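Protein argonaute (Aquifex aeolicus, PDB 1YVU) uses short single-stranded DNA guides to bind complementary RNA targets and cleaves them endonucleolytically, with magnesium as the preferred cation. Local coordinates at residues Phe91-Leu105 against Glu143-Leu155. Numbering follows the deposited sequence.
Sequences FQNERECQELFRDFL and EKVLKSEEGYFLL
Phe153 has CG anti to its carbonyl carbon (chi1 -68°), which puts its ring against the first turn of helix 94-105, while Cys97, with SG anti to the backbone N, brings its sulfur to Val145. The ring evidence is directional: Glu94 CA stands over one face, 4.2 Å from the centroid, a CH-pi contact, whereas Phe91 CB meets the rim near the ring plane, 3.8 Å from Phe153 CE1. Were Phe153 replaced by an alanine, Glu94 CA and Phe91 CB would probably face a gap, and the helix start would lose its hold on strand 153-155. Glu94, bent at chi2, also lays its CG 3.5 Å from Lys147 CB, yet the opposite charges of Glu94 OE1 and Lys147 NZ stay beyond salt-bridge range. The sulfur of Cys97 is oblique to the Phe153 ring and closer to Val145, with SG 3.6 Å from CG1. Val145 also sets its CB 3.9 Å from Gln98 CB. Further along, Phe101 CZ touches Leu155 CD2 at 3.6 Å.

At the other end, the extended Arg102 chain grips the carbonyl of Glu143: NH2 donates to O at 3.0 Å (N-H...O 154°), nearly in the guanidinium plane, and NE adds a weak bond to the same oxygen. The Glu143 carboxylate turns instead to Lys111 and Tyr294. The contact packs this helix of the N-terminal domain against the antiparallel hairpin of linker L1, nearly antiparallel to strand 143-147 (155°). Chemically, aliphatic parts of polar side chains supply much of the surface beside the apolar contacts, and arginine holds one backbone carbonyl at the partly exposed margin.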
ATOM      1  N   PHE A  91      -9.153  -8.932  28.244  1.00 42.94           N
ATOM      2  CA  PHE A  91      -9.689  -9.014  26.881  1.00 39.59           C
ATOM      3  C   PHE A  91      -9.475 -10.381  26.270  1.00 39.74           C
ATOM      4  O   PHE A  91      -8.595 -11.135  26.703  1.00 41.09           O
ATOM      5  CB  PHE A  91      -9.021  -8.007  25.944  1.00 39.42           C
ATOM      6  CG  PHE A  91      -9.020  -6.596  26.443  1.00 34.96           C
ATOM      7  CD1 PHE A  91      -7.926  -6.099  27.183  1.00 38.11           C
ATOM      8  CD2 PHE A  91     -10.095  -5.729  26.146  1.00 38.47           C
ATOM      9  CE1 PHE A  91      -7.899  -4.742  27.625  1.00 36.18           C
ATOM     10  CE2 PHE A  91     -10.085  -4.366  26.581  1.00 35.01           C
ATOM     11  CZ  PHE A  91      -8.982  -3.879  27.318  1.00 33.51           C
ATOM     12  N   GLN A  92     -10.220 -10.643  25.192  1.00 42.03           N
ATOM     13  CA  GLN A  92     -10.150 -11.900  24.424  1.00 40.53           C
ATOM     14  C   GLN A  92      -9.474 -11.662  23.058  1.00 37.86           C
ATOM     15  O   GLN A  92      -8.920 -12.586  22.435  1.00 39.23           O
ATOM     16  CB  GLN A  92     -11.557 -12.458  24.212  1.00 42.63           C
ATOM     17  CG  GLN A  92     -12.402 -12.510  25.497  1.00 39.34           C
ATOM     18  CD  GLN A  92     -13.765 -13.133  25.299  1.00 34.10           C
ATOM     19  OE1 GLN A  92     -14.183 -13.401  24.165  1.00 29.76           O
ATOM     20  NE2 GLN A  92     -14.471 -13.370  26.411  1.00 27.16           N
ATOM     21  N   ASN A  93      -9.569 -10.417  22.593  1.00 39.55           N
ATOM     22  CA  ASN A  93      -8.992  -9.980  21.334  1.00 40.33           C
ATOM     23  C   ASN A  93      -8.221  -8.675  21.501  1.00 38.85           C
ATOM     24  O   ASN A  93      -8.455  -7.865  22.416  1.00 27.58           O
ATOM     25  CB  ASN A  93     -10.081  -9.711  20.282  1.00 48.96           C
ATOM     26  CG  ASN A  93     -10.882 -10.931  19.929  1.00 51.46           C
ATOM     27  OD1 ASN A  93     -10.372 -12.056  19.918  1.00 58.77           O
ATOM     28  ND2 ASN A  93     -12.158 -10.720  19.640  1.00 50.90           N
ATOM     29  N   GLU A  94      -7.365  -8.453  20.510  1.00 41.37           N
ATOM     30  CA  GLU A  94      -6.534  -7.264  20.374  1.00 37.89           C
ATOM     31  C   GLU A  94      -7.494  -6.186  19.912  1.00 37.49           C
ATOM     32  O   GLU A  94      -7.321  -4.996  20.235  1.00 39.28           O
ATOM     33  CB  GLU A  94      -5.501  -7.493  19.266  1.00 39.22           C
ATOM     34  CG  GLU A  94      -4.769  -8.799  19.391  1.00 35.61           C
ATOM     35  CD  GLU A  94      -5.104  -9.839  18.328  1.00 38.79           C
ATOM     36  OE1 GLU A  94      -5.569 -10.937  18.705  1.00 36.67           O
ATOM     37  OE2 GLU A  94      -4.840  -9.588  17.134  1.00 33.29           O
ATOM     38  N   ARG A  95      -8.489  -6.645  19.135  1.00 37.48           N
ATOM     39  CA  ARG A  95      -9.541  -5.821  18.554  1.00 34.87           C
ATOM     40  C   ARG A  95     -10.294  -5.092  19.647  1.00 32.85           C
ATOM     41  O   ARG A  95     -10.415  -3.870  19.589  1.00 40.97           O
ATOM     42  CB  ARG A  95     -10.518  -6.662  17.713  1.00 31.55           C
ATOM     43  CG  ARG A  95     -11.743  -5.862  17.161  1.00 25.74           C
ATOM     44  CD  ARG A  95     -12.802  -6.716  16.481  1.00 20.85           C
ATOM     45  NE  ARG A  95     -13.206  -7.882  17.275  1.00 29.43           N
ATOM     46  CZ  ARG A  95     -14.066  -7.870  18.295  1.00 24.99           C
ATOM     47  NH1 ARG A  95     -14.644  -6.750  18.686  1.00 19.25           N
ATOM     48  NH2 ARG A  95     -14.391  -9.000  18.898  1.00 33.08           N
ATOM     49  N   GLU A  96     -10.713  -5.834  20.676  1.00 30.91           N
ATOM     50  CA  GLU A  96     -11.452  -5.270  21.809  1.00 30.77           C
ATOM     51  C   GLU A  96     -10.625  -4.236  22.542  1.00 30.21           C
ATOM     52  O   GLU A  96     -11.123  -3.133  22.825  1.00 31.52           O
ATOM     53  CB  GLU A  96     -11.871  -6.358  22.781  1.00 35.41           C
ATOM     54  CG  GLU A  96     -12.763  -7.407  22.170  1.00 40.18           C
ATOM     55  CD  GLU A  96     -13.114  -8.523  23.132  1.00 41.37           C
ATOM     56  OE1 GLU A  96     -12.829  -8.387  24.345  1.00 40.84           O
ATOM     57  OE2 GLU A  96     -13.678  -9.543  22.661  1.00 44.72           O
ATOM     58  N   CYS A  97      -9.332  -4.543  22.713  1.00 25.62           N
ATOM     59  CA  CYS A  97      -8.382  -3.654  23.386  1.00 18.46           C
ATOM     60  C   CYS A  97      -8.269  -2.317  22.654  1.00 17.80           C
ATOM     61  O   CYS A  97      -8.365  -1.242  23.265  1.00 16.61           O
ATOM     62  CB  CYS A  97      -7.029  -4.354  23.524  1.00 13.95           C
ATOM     63  SG  CYS A  97      -5.781  -3.348  24.297  1.00 10.00           S
ATOM     64  N   GLN A  98      -8.168  -2.410  21.330  1.00 11.02           N
ATOM     65  CA  GLN A  98      -8.088  -1.245  20.467  1.00  5.41           C
ATOM     66  C   GLN A  98      -9.369  -0.409  20.514  1.00  4.98           C
ATOM     67  O   GLN A  98      -9.325   0.784  20.812  1.00  2.06           O
ATOM     68  CB  GLN A  98      -7.841  -1.734  19.074  1.00  9.37           C
ATOM     69  CG  GLN A  98      -7.610  -0.677  18.058  1.00  5.99           C
ATOM     70  CD  GLN A  98      -7.796  -1.290  16.722  1.00 10.05           C
ATOM     71  OE1 GLN A  98      -8.932  -1.271  16.175  1.00 11.19           O
ATOM     72  NE2 GLN A  98      -6.748  -1.993  16.242  1.00  4.20           N
ATOM     73  N   GLU A  99     -10.500  -1.083  20.316  1.00  2.23           N
ATOM     74  CA  GLU A  99     -11.815  -0.464  20.316  1.00  8.28           C
ATOM     75  C   GLU A  99     -11.999   0.352  21.560  1.00 13.09           C
ATOM     76  O   GLU A  99     -12.207   1.570  21.463  1.00 13.60           O
ATOM     77  CB  GLU A  99     -12.914  -1.493  20.218  1.00  2.00           C
ATOM     78  CG  GLU A  99     -12.882  -2.221  18.921  1.00  6.51           C
ATOM     79  CD  GLU A  99     -14.072  -3.115  18.722  1.00 20.03           C
ATOM     80  OE1 GLU A  99     -14.866  -3.294  19.665  1.00 17.58           O
ATOM     81  OE2 GLU A  99     -14.252  -3.616  17.593  1.00 20.34           O
ATOM     82  N   LEU A 100     -11.710  -0.270  22.709  1.00 14.86           N
ATOM     83  CA  LEU A 100     -11.839   0.405  24.001  1.00 17.15           C
ATOM     84  C   LEU A 100     -10.763   1.509  24.175  1.00 16.67           C
ATOM     85  O   LEU A 100     -11.113   2.656  24.439  1.00 11.73           O
ATOM     86  CB  LEU A 100     -11.802  -0.618  25.146  1.00 15.92           C
ATOM     87  CG  LEU A 100     -12.325  -0.063  26.478  1.00 21.12           C
ATOM     88  CD1 LEU A 100     -13.807  -0.264  26.518  1.00 20.29           C
ATOM     89  CD2 LEU A 100     -11.650  -0.708  27.705  1.00  8.50           C
ATOM     90  N   PHE A 101      -9.493   1.194  23.899  1.00 14.44           N
ATOM     91  CA  PHE A 101      -8.403   2.173  24.020  1.00 18.46           C
ATOM     92  C   PHE A 101      -8.666   3.469  23.239  1.00 24.86           C
ATOM     93  O   PHE A 101      -8.528   4.561  23.791  1.00 22.17           O
ATOM     94  CB  PHE A 101      -7.063   1.557  23.573  1.00 20.16           C
ATOM     95  CG  PHE A 101      -5.850   2.485  23.728  1.00 25.48           C
ATOM     96  CD1 PHE A 101      -5.346   2.834  25.011  1.00 19.31           C
ATOM     97  CD2 PHE A 101      -5.205   3.012  22.595  1.00 26.12           C
ATOM     98  CE1 PHE A 101      -4.206   3.703  25.153  1.00 20.77           C
ATOM     99  CE2 PHE A 101      -4.066   3.884  22.726  1.00 25.13           C
ATOM    100  CZ  PHE A 101      -3.572   4.226  24.008  1.00 24.71           C
ATOM    101  N   ARG A 102      -9.070   3.325  21.972  1.00 26.42           N
ATOM    102  CA  ARG A 102      -9.343   4.448  21.068  1.00 28.91           C
ATOM    103  C   ARG A 102     -10.374   5.434  21.588  1.00 26.95           C
ATOM    104  O   ARG A 102     -10.177   6.647  21.559  1.00 29.38           O
ATOM    105  CB  ARG A 102      -9.804   3.930  19.713  1.00 30.32           C
ATOM    106  CG  ARG A 102      -8.690   3.426  18.833  1.00 30.82           C
ATOM    107  CD  ARG A 102      -9.223   3.119  17.449  1.00 39.26           C
ATOM    108  NE  ARG A 102      -8.130   2.802  16.527  1.00 44.56           N
ATOM    109  CZ  ARG A 102      -8.262   2.103  15.398  1.00 46.39           C
ATOM    110  NH1 ARG A 102      -9.452   1.636  15.024  1.00 46.35           N
ATOM    111  NH2 ARG A 102      -7.188   1.836  14.658  1.00 44.24           N
ATOM    112  N   ASP A 103     -11.445   4.884  22.135  1.00 27.11           N
ATOM    113  CA  ASP A 103     -12.542   5.653  22.698  1.00 23.31           C
ATOM    114  C   ASP A 103     -12.113   6.407  23.940  1.00 20.97           C
ATOM    115  O   ASP A 103     -12.769   7.350  24.367  1.00 12.78           O
ATOM    116  CB  ASP A 103     -13.724   4.728  22.996  1.00 35.58           C
ATOM    117  CG  ASP A 103     -14.378   4.138  21.715  1.00 45.80           C
ATOM    118  OD1 ASP A 103     -14.023   4.543  20.568  1.00 45.44           O
ATOM    119  OD2 ASP A 103     -15.265   3.259  21.859  1.00 42.57           O
ATOM    120  N   PHE A 104     -11.002   5.984  24.524  1.00 22.06           N
ATOM    121  CA  PHE A 104     -10.477   6.683  25.681  1.00 27.45           C
ATOM    122  C   PHE A 104      -9.724   7.901  25.204  1.00 28.46           C
ATOM    123  O   PHE A 104      -9.884   8.964  25.773  1.00 32.68           O
ATOM    124  CB  PHE A 104      -9.564   5.790  26.500  1.00 28.47           C
ATOM    125  CG  PHE A 104     -10.262   5.085  27.595  1.00 24.02           C
ATOM    126  CD1 PHE A 104     -10.670   3.769  27.435  1.00 24.66           C
ATOM    127  CD2 PHE A 104     -10.528   5.744  28.804  1.00 28.96           C
ATOM    128  CE1 PHE A 104     -11.340   3.097  28.460  1.00 23.68           C
ATOM    129  CE2 PHE A 104     -11.198   5.082  29.847  1.00 20.01           C
ATOM    130  CZ  PHE A 104     -11.608   3.753  29.675  1.00 28.74           C
ATOM    131  N   LEU A 105      -8.983   7.757  24.101  1.00 31.54           N
ATOM    132  CA  LEU A 105      -8.201   8.850  23.489  1.00 30.11           C
ATOM    133  C   LEU A 105      -9.110   9.971  22.994  1.00 30.54           C
ATOM    134  O   LEU A 105      -8.709  11.136  22.870  1.00 28.77           O
ATOM    135  CB  LEU A 105      -7.404   8.314  22.294  1.00 23.34           C
ATOM    136  CG  LEU A 105      -6.543   7.085  22.535  1.00 15.58           C
ATOM    137  CD1 LEU A 105      -5.801   6.779  21.280  1.00  6.60           C
ATOM    138  CD2 LEU A 105      -5.569   7.325  23.688  1.00 19.96           C
ATOM    139  N   GLU A 143      -3.131   4.740  15.916  1.00 50.07           N
ATOM    140  CA  GLU A 143      -2.847   3.707  16.933  1.00 45.28           C
ATOM    141  C   GLU A 143      -3.635   2.445  16.613  1.00 47.67           C
ATOM    142  O   GLU A 143      -4.835   2.493  16.314  1.00 50.48           O
ATOM    143  CB  GLU A 143      -3.287   4.107  18.358  1.00 44.07           C
ATOM    144  CG  GLU A 143      -2.917   5.480  18.859  1.00 36.04           C
ATOM    145  CD  GLU A 143      -3.812   6.564  18.306  1.00 34.03           C
ATOM    146  OE1 GLU A 143      -4.934   6.262  17.841  1.00 32.63           O
ATOM    147  OE2 GLU A 143      -3.386   7.734  18.341  1.00 38.03           O
ATOM    148  N   LYS A 144      -2.958   1.317  16.698  1.00 47.35           N
ATOM    149  CA  LYS A 144      -3.582   0.026  16.485  1.00 41.64           C
ATOM    150  C   LYS A 144      -2.995  -0.904  17.551  1.00 40.07           C
ATOM    151  O   LYS A 144      -1.828  -0.756  17.932  1.00 42.27           O
ATOM    152  CB  LYS A 144      -3.313  -0.478  15.068  1.00 37.05           C
ATOM    153  CG  LYS A 144      -4.389  -0.082  14.094  1.00 45.00           C
ATOM    154  CD  LYS A 144      -3.906  -0.122  12.677  1.00 44.00           C
ATOM    155  CE  LYS A 144      -4.996   0.377  11.749  1.00 49.81           C
ATOM    156  NZ  LYS A 144      -4.409   0.896  10.471  1.00 57.02           N
ATOM    157  N   VAL A 145      -3.830  -1.766  18.124  1.00 39.02           N
ATOM    158  CA  VAL A 145      -3.362  -2.710  19.132  1.00 33.56           C
ATOM    159  C   VAL A 145      -3.114  -4.066  18.492  1.00 29.87           C
ATOM    160  O   VAL A 145      -4.018  -4.657  17.915  1.00 34.16           O
ATOM    161  CB  VAL A 145      -4.337  -2.826  20.321  1.00 32.38           C
ATOM    162  CG1 VAL A 145      -3.940  -3.973  21.232  1.00 36.21           C
ATOM    163  CG2 VAL A 145      -4.341  -1.504  21.111  1.00 33.91           C
ATOM    164  N   LEU A 146      -1.854  -4.492  18.542  1.00 28.78           N
ATOM    165  CA  LEU A 146      -1.390  -5.777  18.006  1.00 21.58           C
ATOM    166  C   LEU A 146      -1.089  -6.731  19.153  1.00 16.84           C
ATOM    167  O   LEU A 146      -1.203  -6.349  20.311  1.00 14.65           O
ATOM    168  CB  LEU A 146      -0.143  -5.601  17.125  1.00 14.33           C
ATOM    169  CG  LEU A 146      -0.086  -4.552  16.003  1.00  2.00           C
ATOM    170  CD1 LEU A 146       0.999  -4.955  15.058  1.00  2.00           C
ATOM    171  CD2 LEU A 146      -1.419  -4.406  15.244  1.00  3.19           C
ATOM    172  N   LYS A 147      -0.698  -7.957  18.828  1.00 21.17           N
ATOM    173  CA  LYS A 147      -0.441  -8.987  19.825  1.00 27.00           C
ATOM    174  C   LYS A 147       0.876  -9.598  19.484  1.00 30.31           C
ATOM    175  O   LYS A 147       1.053 -10.064  18.351  1.00 38.63           O
ATOM    176  CB  LYS A 147      -1.492 -10.083  19.700  1.00 22.29           C
ATOM    177  CG  LYS A 147      -1.622 -11.043  20.853  1.00 27.48           C
ATOM    178  CD  LYS A 147      -2.724 -12.049  20.569  1.00 23.04           C
ATOM    179  CE  LYS A 147      -2.676 -13.214  21.538  1.00 28.11           C
ATOM    180  NZ  LYS A 147      -3.600 -14.294  21.102  1.00 34.33           N
ATOM    181  N   SER A 148       1.754  -9.698  20.478  1.00 40.38           N
ATOM    182  CA  SER A 148       3.080 -10.282  20.280  1.00 41.67           C
ATOM    183  C   SER A 148       3.050 -11.808  20.099  1.00 40.91           C
ATOM    184  O   SER A 148       1.985 -12.455  20.163  1.00 39.95           O
ATOM    185  CB  SER A 148       4.013  -9.910  21.442  1.00 47.52           C
ATOM    186  OG  SER A 148       3.559 -10.436  22.687  1.00 57.66           O
ATOM    187  N   GLU A 149       4.236 -12.365  19.867  1.00 40.70           N
ATOM    188  CA  GLU A 149       4.433 -13.800  19.684  1.00 41.94           C
ATOM    189  C   GLU A 149       4.071 -14.501  20.998  1.00 40.02           C
ATOM    190  O   GLU A 149       3.238 -15.419  21.023  1.00 46.80           O
ATOM    191  CB  GLU A 149       5.909 -14.060  19.331  1.00 39.16           C
ATOM    192  CG  GLU A 149       6.223 -15.489  18.865  1.00 32.51           C
ATOM    193  CD  GLU A 149       7.715 -15.787  18.762  1.00 31.90           C
ATOM    194  OE1 GLU A 149       8.556 -14.951  19.163  1.00 23.09           O
ATOM    195  OE2 GLU A 149       8.041 -16.883  18.266  1.00 31.01           O
ATOM    196  N   GLU A 150       4.592 -13.922  22.082  1.00 39.48           N
ATOM    197  CA  GLU A 150       4.427 -14.410  23.442  1.00 39.62           C
ATOM    198  C   GLU A 150       3.000 -14.287  23.978  1.00 36.62           C
ATOM    199  O   GLU A 150       2.571 -15.125  24.785  1.00 42.86           O
ATOM    200  CB  GLU A 150       5.420 -13.697  24.353  1.00 38.10           C
ATOM    201  CG  GLU A 150       6.788 -13.474  23.716  1.00 42.32           C
ATOM    202  CD  GLU A 150       7.905 -13.406  24.736  1.00 45.07           C
ATOM    203  OE1 GLU A 150       7.877 -12.490  25.594  1.00 47.93           O
ATOM    204  OE2 GLU A 150       8.817 -14.266  24.678  1.00 34.89           O
ATOM    205  N   GLY A 151       2.275 -13.263  23.516  1.00 37.15           N
ATOM    206  CA  GLY A 151       0.896 -13.079  23.936  1.00 33.27           C
ATOM    207  C   GLY A 151       0.461 -11.744  24.523  1.00 33.89           C
ATOM    208  O   GLY A 151      -0.745 -11.587  24.834  1.00 35.81           O
ATOM    209  N   TYR A 152       1.405 -10.800  24.672  1.00 33.73           N
ATOM    210  CA  TYR A 152       1.123  -9.464  25.225  1.00 34.47           C
ATOM    211  C   TYR A 152       0.606  -8.559  24.115  1.00 34.49           C
ATOM    212  O   TYR A 152       0.976  -8.727  22.943  1.00 29.02           O
ATOM    213  CB  TYR A 152       2.379  -8.825  25.847  1.00 38.49           C
ATOM    214  CG  TYR A 152       3.120  -9.728  26.813  1.00 59.81           C
ATOM    215  CD1 TYR A 152       2.874  -9.681  28.212  1.00 61.20           C
ATOM    216  CD2 TYR A 152       4.002 -10.723  26.333  1.00 61.53           C
ATOM    217  CE1 TYR A 152       3.492 -10.644  29.121  1.00 66.40           C
ATOM    218  CE2 TYR A 152       4.619 -11.678  27.222  1.00 62.99           C
ATOM    219  CZ  TYR A 152       4.360 -11.641  28.603  1.00 63.43           C
ATOM    220  OH  TYR A 152       4.931 -12.616  29.414  1.00 55.84           O
ATOM    221  N   PHE A 153      -0.285  -7.635  24.480  1.00 34.77           N
ATOM    222  CA  PHE A 153      -0.825  -6.675  23.519  1.00 30.11           C
ATOM    223  C   PHE A 153       0.153  -5.523  23.347  1.00 31.24           C
ATOM    224  O   PHE A 153       0.783  -5.078  24.312  1.00 33.64           O
ATOM    225  CB  PHE A 153      -2.190  -6.151  23.957  1.00 28.05           C
ATOM    226  CG  PHE A 153      -3.289  -7.193  23.925  1.00 27.72           C
ATOM    227  CD1 PHE A 153      -4.420  -7.064  24.758  1.00 31.46           C
ATOM    228  CD2 PHE A 153      -3.215  -8.303  23.056  1.00 19.61           C
ATOM    229  CE1 PHE A 153      -5.456  -8.021  24.726  1.00 20.50           C
ATOM    230  CE2 PHE A 153      -4.244  -9.259  23.020  1.00 16.75           C
ATOM    231  CZ  PHE A 153      -5.368  -9.116  23.858  1.00 15.04           C
ATOM    232  N   LEU A 154       0.382  -5.128  22.102  1.00 23.53           N
ATOM    233  CA  LEU A 154       1.310  -4.038  21.825  1.00 26.98           C
ATOM    234  C   LEU A 154       0.595  -2.832  21.250  1.00 24.36           C
ATOM    235  O   LEU A 154      -0.288  -2.972  20.393  1.00 30.79           O
ATOM    236  CB  LEU A 154       2.378  -4.484  20.827  1.00 13.76           C
ATOM    237  CG  LEU A 154       3.108  -5.776  21.173  1.00 17.74           C
ATOM    238  CD1 LEU A 154       4.002  -6.241  20.061  1.00 11.66           C
ATOM    239  CD2 LEU A 154       3.865  -5.572  22.486  1.00 15.82           C
ATOM    240  N   LEU A 155       0.910  -1.644  21.754  1.00 24.60           N
ATOM    241  CA  LEU A 155       0.305  -0.486  21.164  1.00 19.41           C
ATOM    242  C   LEU A 155       1.270  -0.067  20.102  1.00 22.19           C
ATOM    243  O   LEU A 155       2.462   0.153  20.355  1.00 19.04           O
ATOM    244  CB  LEU A 155       0.051   0.653  22.134  1.00 15.36           C
ATOM    245  CG  LEU A 155      -0.553   1.911  21.479  1.00 14.60           C
ATOM    246  CD1 LEU A 155      -1.948   1.668  20.906  1.00 20.94           C
ATOM    247  CD2 LEU A 155      -0.600   3.005  22.490  1.00 17.57           C
TER